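PDB 6R5T: periplasmic beta-glucosidase from Pseudomonas aeruginosa, which probably hydrolyses terminal, non-reducing beta-D-glucosyl residues of beta-glucosides, releasing beta-D-glucose, as a family 3 glycoside hydrolase of the periplasm. Local coordinates for residues Ala382-Leu387 against Arg465-Ala470; Leu425-Ala430 against Glu461-Thr466. The protein carries 1 engineered substitution. All blocks are in the same frame, centred on the assembly; numbering follows the deposited sequence. Where two conformers were deposited one is given.

Interaction 1: residues Ala382-Leu387 against Arg465-Ala470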
# COMPACT_ATOMS: atom_id res chain seq x y z
N ALA A 382 -38.78 3.57 15.43
CA ALA A 382 -38.62 3.89 13.99
C ALA A 382 -37.48 3.02 13.42
O ALA A 382 -36.40 2.99 14.02
CB ALA A 382 -38.35 5.35 13.76
N VAL A 383 -37.76 2.29 12.35
CA VAL A 383 -36.76 1.41 11.69
C VAL A 383 -36.49 2.07 10.34
O VAL A 383 -37.40 2.15 9.48
CB VAL A 383 -37.25 -0.03 11.57
CG1 VAL A 383 -36.20 -0.88 10.89
CG2 VAL A 383 -37.66 -0.58 12.91
N ILE A 384 -35.29 2.59 10.16
CA ILE A 384 -35.01 3.52 9.06
C ILE A 384 -33.72 3.11 8.35
O ILE A 384 -32.75 2.81 9.02
CB ILE A 384 -34.94 4.99 9.57
CG1 ILE A 384 -36.31 5.40 10.13
CG2 ILE A 384 -34.47 5.92 8.49
CD1 ILE A 384 -36.30 6.74 10.83
N GLY A 385 -33.74 3.19 7.02
CA GLY A 385 -32.52 3.02 6.22
C GLY A 385 -32.69 2.00 5.11
O GLY A 385 -33.57 1.14 5.17
N PRO A 386 -31.82 2.09 4.09
CA PRO A 386 -31.97 1.24 2.89
C PRO A 386 -31.67 -0.24 3.13
O PRO A 386 -32.02 -1.04 2.29
CB PRO A 386 -31.01 1.88 1.90
CG PRO A 386 -29.98 2.59 2.74
CD PRO A 386 -30.75 3.08 3.95
N LEU A 387 -31.06 -0.59 4.24
CA LEU A 387 -30.77 -2.02 4.52
C LEU A 387 -31.80 -2.63 5.45
O LEU A 387 -31.77 -3.86 5.67
CB LEU A 387 -29.33 -2.11 5.02
CG LEU A 387 -28.34 -1.76 3.91
CD1 LEU A 387 -26.97 -1.50 4.45
CD2 LEU A 387 -28.31 -2.85 2.84
N ARG A 465 -40.10 12.61 9.62
CA ARG A 465 -41.44 12.46 10.21
C ARG A 465 -41.57 11.18 11.01
O ARG A 465 -42.23 11.18 12.04
CB ARG A 465 -42.54 12.38 9.13
CG ARG A 465 -42.75 13.70 8.44
CD ARG A 465 -43.97 13.66 7.53
NE ARG A 465 -43.81 12.78 6.39
CZ ARG A 465 -44.46 11.63 6.23
NH1 ARG A 465 -45.29 11.19 7.15
NH2 ARG A 465 -44.26 10.91 5.14
N THR A 466 -41.03 10.06 10.49
CA THR A 466 -41.12 8.77 11.16
C THR A 466 -40.34 8.85 12.47
O THR A 466 -40.87 8.43 13.49
CB THR A 466 -40.58 7.71 10.18
OG1 THR A 466 -41.37 7.84 9.00
CG2 THR A 466 -40.63 6.32 10.74
N ALA A 467 -39.14 9.44 12.45
CA ALA A 467 -38.30 9.51 13.68
C ALA A 467 -39.00 10.37 14.74
O ALA A 467 -39.07 9.98 15.93
CB ALA A 467 -36.95 10.04 13.33
N ARG A 468 -39.61 11.45 14.30
CA ARG A 468 -40.29 12.41 15.23
C ARG A 468 -41.48 11.72 15.89
O ARG A 468 -41.86 12.08 17.00
CB ARG A 468 -40.72 13.63 14.43
CG ARG A 468 -39.63 14.60 14.06
CD ARG A 468 -40.22 15.62 13.13
NE ARG A 468 -39.20 16.29 12.36
CZ ARG A 468 -39.31 16.66 11.12
NH1 ARG A 468 -40.43 16.41 10.45
NH2 ARG A 468 -38.31 17.31 10.54
N ASP A 469 -42.05 10.70 15.27
CA ASP A 469 -43.23 9.99 15.81
C ASP A 469 -42.81 8.81 16.67
O ASP A 469 -43.68 8.04 17.08
CB ASP A 469 -44.11 9.54 14.65
CG ASP A 469 -45.56 9.34 15.07
OD1 ASP A 469 -46.06 10.19 15.86
OD2 ASP A 469 -46.15 8.33 14.63
N ALA A 470 -41.51 8.62 16.92
CA ALA A 470 -41.02 7.41 17.60
C ALA A 470 -40.34 7.77 18.92
O ALA A 470 -40.01 8.92 19.09
CB ALA A 470 -40.08 6.65 16.69
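A382 sits where strand 380-384 meets the last turn of helix 456-468, and the tight part of this contact is built around its methyl. CB of A382 lies 3.6 Å from CB of A470, two residues past the end of the helix, and A470 CB comes equally near the backbone N of A382. The same methyl also meets CG2 of T466 at 3.9 Å. In T466, OG1 sits beside the backbone N (chi1 -56°) and turns back to the carbonyl of E462 within the helix, which puts CG2 anti to that N and facing the strand. Three small groups thus bring the strand close against the segment that ends the helix, with CA of A382 and CA of A470 5.6 Å apart.

Two residues further along the strand the packing loosens. I384 points the same way as A382, V383 between them facing away, and its CG1 branch, extended at chi2 172°, carries CD1 to 4.2 Å from CB of A467. L502 and L506 of helix 497-508 also touch I384, and this looser side is still buried. Solvent lies on the far side of the helix, where R465 and R468 are exposed. D469 is exposed too, yet its carboxylate forms a salt bridge with R380 at the start of the strand. No hydrogen bond joins the two segments; the contact is apolar. A470 leads, one residue on, into strand 472-478, which pairs in parallel with strand 380-384, so this is helix-on-sheet packing in the alpha/beta sandwich of the family 3 C-terminal domain.

Interaction 2: residues Leu425-Ala430 against Glu461-Thr466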
# COMPACT_ATOMS: atom_id res chain seq x y z
N LEU A 425 -42.21 1.61 13.07
CA LEU A 425 -42.51 2.58 12.00
C LEU A 425 -41.34 2.51 11.03
O LEU A 425 -40.22 2.65 11.48
CB LEU A 425 -42.61 3.98 12.59
CG LEU A 425 -43.55 4.16 13.77
CD1 LEU A 425 -43.44 5.59 14.25
CD2 LEU A 425 -44.99 3.84 13.39
N TYR A 426 -41.62 2.43 9.76
CA TYR A 426 -40.59 2.21 8.73
C TYR A 426 -40.47 3.43 7.82
O TYR A 426 -41.47 3.98 7.39
CB TYR A 426 -40.90 0.96 7.91
CG TYR A 426 -40.01 0.84 6.71
CD1 TYR A 426 -38.67 0.52 6.88
CD2 TYR A 426 -40.45 1.11 5.43
CE1 TYR A 426 -37.82 0.38 5.79
CE2 TYR A 426 -39.61 0.98 4.33
CZ TYR A 426 -38.29 0.62 4.51
OH TYR A 426 -37.45 0.58 3.44
N ALA A 427 -39.24 3.75 7.42
CA ALA A 427 -38.96 4.67 6.32
C ALA A 427 -37.63 4.27 5.71
O ALA A 427 -36.66 4.06 6.47
CB ALA A 427 -38.91 6.09 6.79
N LYS A 428 -37.59 4.21 4.40
CA LYS A 428 -36.32 3.85 3.74
C LYS A 428 -35.25 4.90 4.05
O LYS A 428 -34.05 4.49 4.25
CB LYS A 428 -36.51 3.72 2.24
CG LYS A 428 -35.34 3.06 1.58
CD LYS A 428 -35.56 2.78 0.17
CE LYS A 428 -34.32 2.21 -0.45
NZ LYS A 428 -34.65 1.50 -1.69
N GLY A 429 -35.57 6.20 3.98
CA GLY A 429 -34.61 7.23 4.41
C GLY A 429 -33.65 7.69 3.35
O GLY A 429 -33.44 8.87 3.21
N ALA A 430 -33.02 6.75 2.64
CA ALA A 430 -32.08 7.05 1.57
C ALA A 430 -31.97 5.79 0.73
O ALA A 430 -32.17 4.73 1.24
CB ALA A 430 -30.74 7.45 2.12
N GLU A 461 -37.27 13.66 4.36
CA GLU A 461 -38.39 14.28 5.12
C GLU A 461 -39.32 13.19 5.63
O GLU A 461 -39.75 13.26 6.76
CB GLU A 461 -39.14 15.30 4.26
CG GLU A 461 -38.33 16.54 3.95
CD GLU A 461 -38.35 17.63 5.03
OE1 GLU A 461 -38.00 17.34 6.21
OE2 GLU A 461 -38.71 18.81 4.68
N GLU A 462 -39.53 12.12 4.87
CA GLU A 462 -40.35 10.98 5.34
C GLU A 462 -39.69 10.34 6.56
O GLU A 462 -40.33 10.05 7.56
CB GLU A 462 -40.55 9.98 4.21
CG GLU A 462 -41.43 8.87 4.67
CD GLU A 462 -41.56 7.67 3.75
OE1 GLU A 462 -42.71 7.16 3.63
OE2 GLU A 462 -40.53 7.25 3.18
N ALA A 463 -38.38 10.11 6.48
CA ALA A 463 -37.67 9.49 7.61
C ALA A 463 -37.72 10.41 8.84
O ALA A 463 -37.85 9.89 9.94
CB ALA A 463 -36.23 9.26 7.21
N LEU A 464 -37.59 11.72 8.65
CA LEU A 464 -37.62 12.65 9.82
C LEU A 464 -39.02 12.64 10.43
O LEU A 464 -39.11 12.57 11.64
CB LEU A 464 -37.22 14.05 9.41
CG LEU A 464 -35.77 14.24 8.99
CD1 LEU A 464 -35.50 15.67 8.60
CD2 LEU A 464 -34.85 13.82 10.13
N ARG A 465 -40.10 12.61 9.62
CA ARG A 465 -41.44 12.46 10.21
C ARG A 465 -41.57 11.18 11.01
O ARG A 465 -42.23 11.18 12.04
CB ARG A 465 -42.54 12.38 9.13
CG ARG A 465 -42.75 13.70 8.44
CD ARG A 465 -43.97 13.66 7.53
NE ARG A 465 -43.81 12.78 6.39
CZ ARG A 465 -44.46 11.63 6.23
NH1 ARG A 465 -45.29 11.19 7.15
NH2 ARG A 465 -44.26 10.91 5.14
N THR A 466 -41.03 10.06 10.49
CA THR A 466 -41.12 8.77 11.16
C THR A 466 -40.34 8.85 12.47
O THR A 466 -40.87 8.43 13.49
CB THR A 466 -40.58 7.71 10.18
OG1 THR A 466 -41.37 7.84 9.00
CG2 THR A 466 -40.63 6.32 10.74
O HOH W 1 -43.67 6.27 8.77
O HOH W 2 -39.94 4.56 2.82
O HOH W 3 -37.87 7.57 3.59
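The torsions of E462 on helix 456-468 set up the polar side of this contact: CG is anti to the backbone N (chi1 -177°) and the chain runs on extended, which carries its carboxylate out to the turn after strand 423-427. One turn later, T466 OG1 donates to O of E462 at 2.8 Å. That oxygen also accepts the helical N-H of T466; the hydroxyl approaches from above the carbonyl plane, 36° out of it.

A427 is the centre of the apolar part. Its methyl rests on the helix backbone, 3.7 Å from CA of A463, with T466 OG1 alongside it. L425, two residues earlier on the same strand face, brings CB to 3.6 Å from CG2 of T466. At the other end A463 CB packs 3.8 Å from CA of G429, whose positive phi turns the chain as it leaves the strand.

The polar edge is bridged by water. OE2 of E462 accepts from two waters, one held by N of K428 and the other by N of G429; the oxygen of this second water lies 2.7 Å from E462 OE2. R454 adds a salt bridge to the same carboxylate oxygen. These partners would be expected to favour an ionised carboxylate. A third water donates to T466 OG1 and, weakly, to O of Y426. K428 itself extends away, its NZ bonded to O of E450. Strand and helix run nearly antiparallel, their axes 7.9 Å apart at 164°, as when a helix covers the edge strand of an alpha/beta sandwich, here in the family 3 C-terminal domain.

Interactions 1 and 2 are neighbouring parts of one interface, their centres about 4 Å apart: helix 456-468 packs on two adjacent parallel strands of the same sheet, 380-384 and the outermost 423-427. T466 belongs to both, its CG2 methyl touching CB of A382 and CB of L425 at once. The strands are joined directly by probable hydrogen bonds, V383 N to L425 O at 2.6 Å and G385 N to A427 O at 3.1 Å, so the helix rests on a continuous surface. Beyond the strands, P386 CB packs 3.1 Å from A430 O. Both contacts lie away from the annotated glycan pocket and magnesium site, and serve as structural packing within the C-terminal domain.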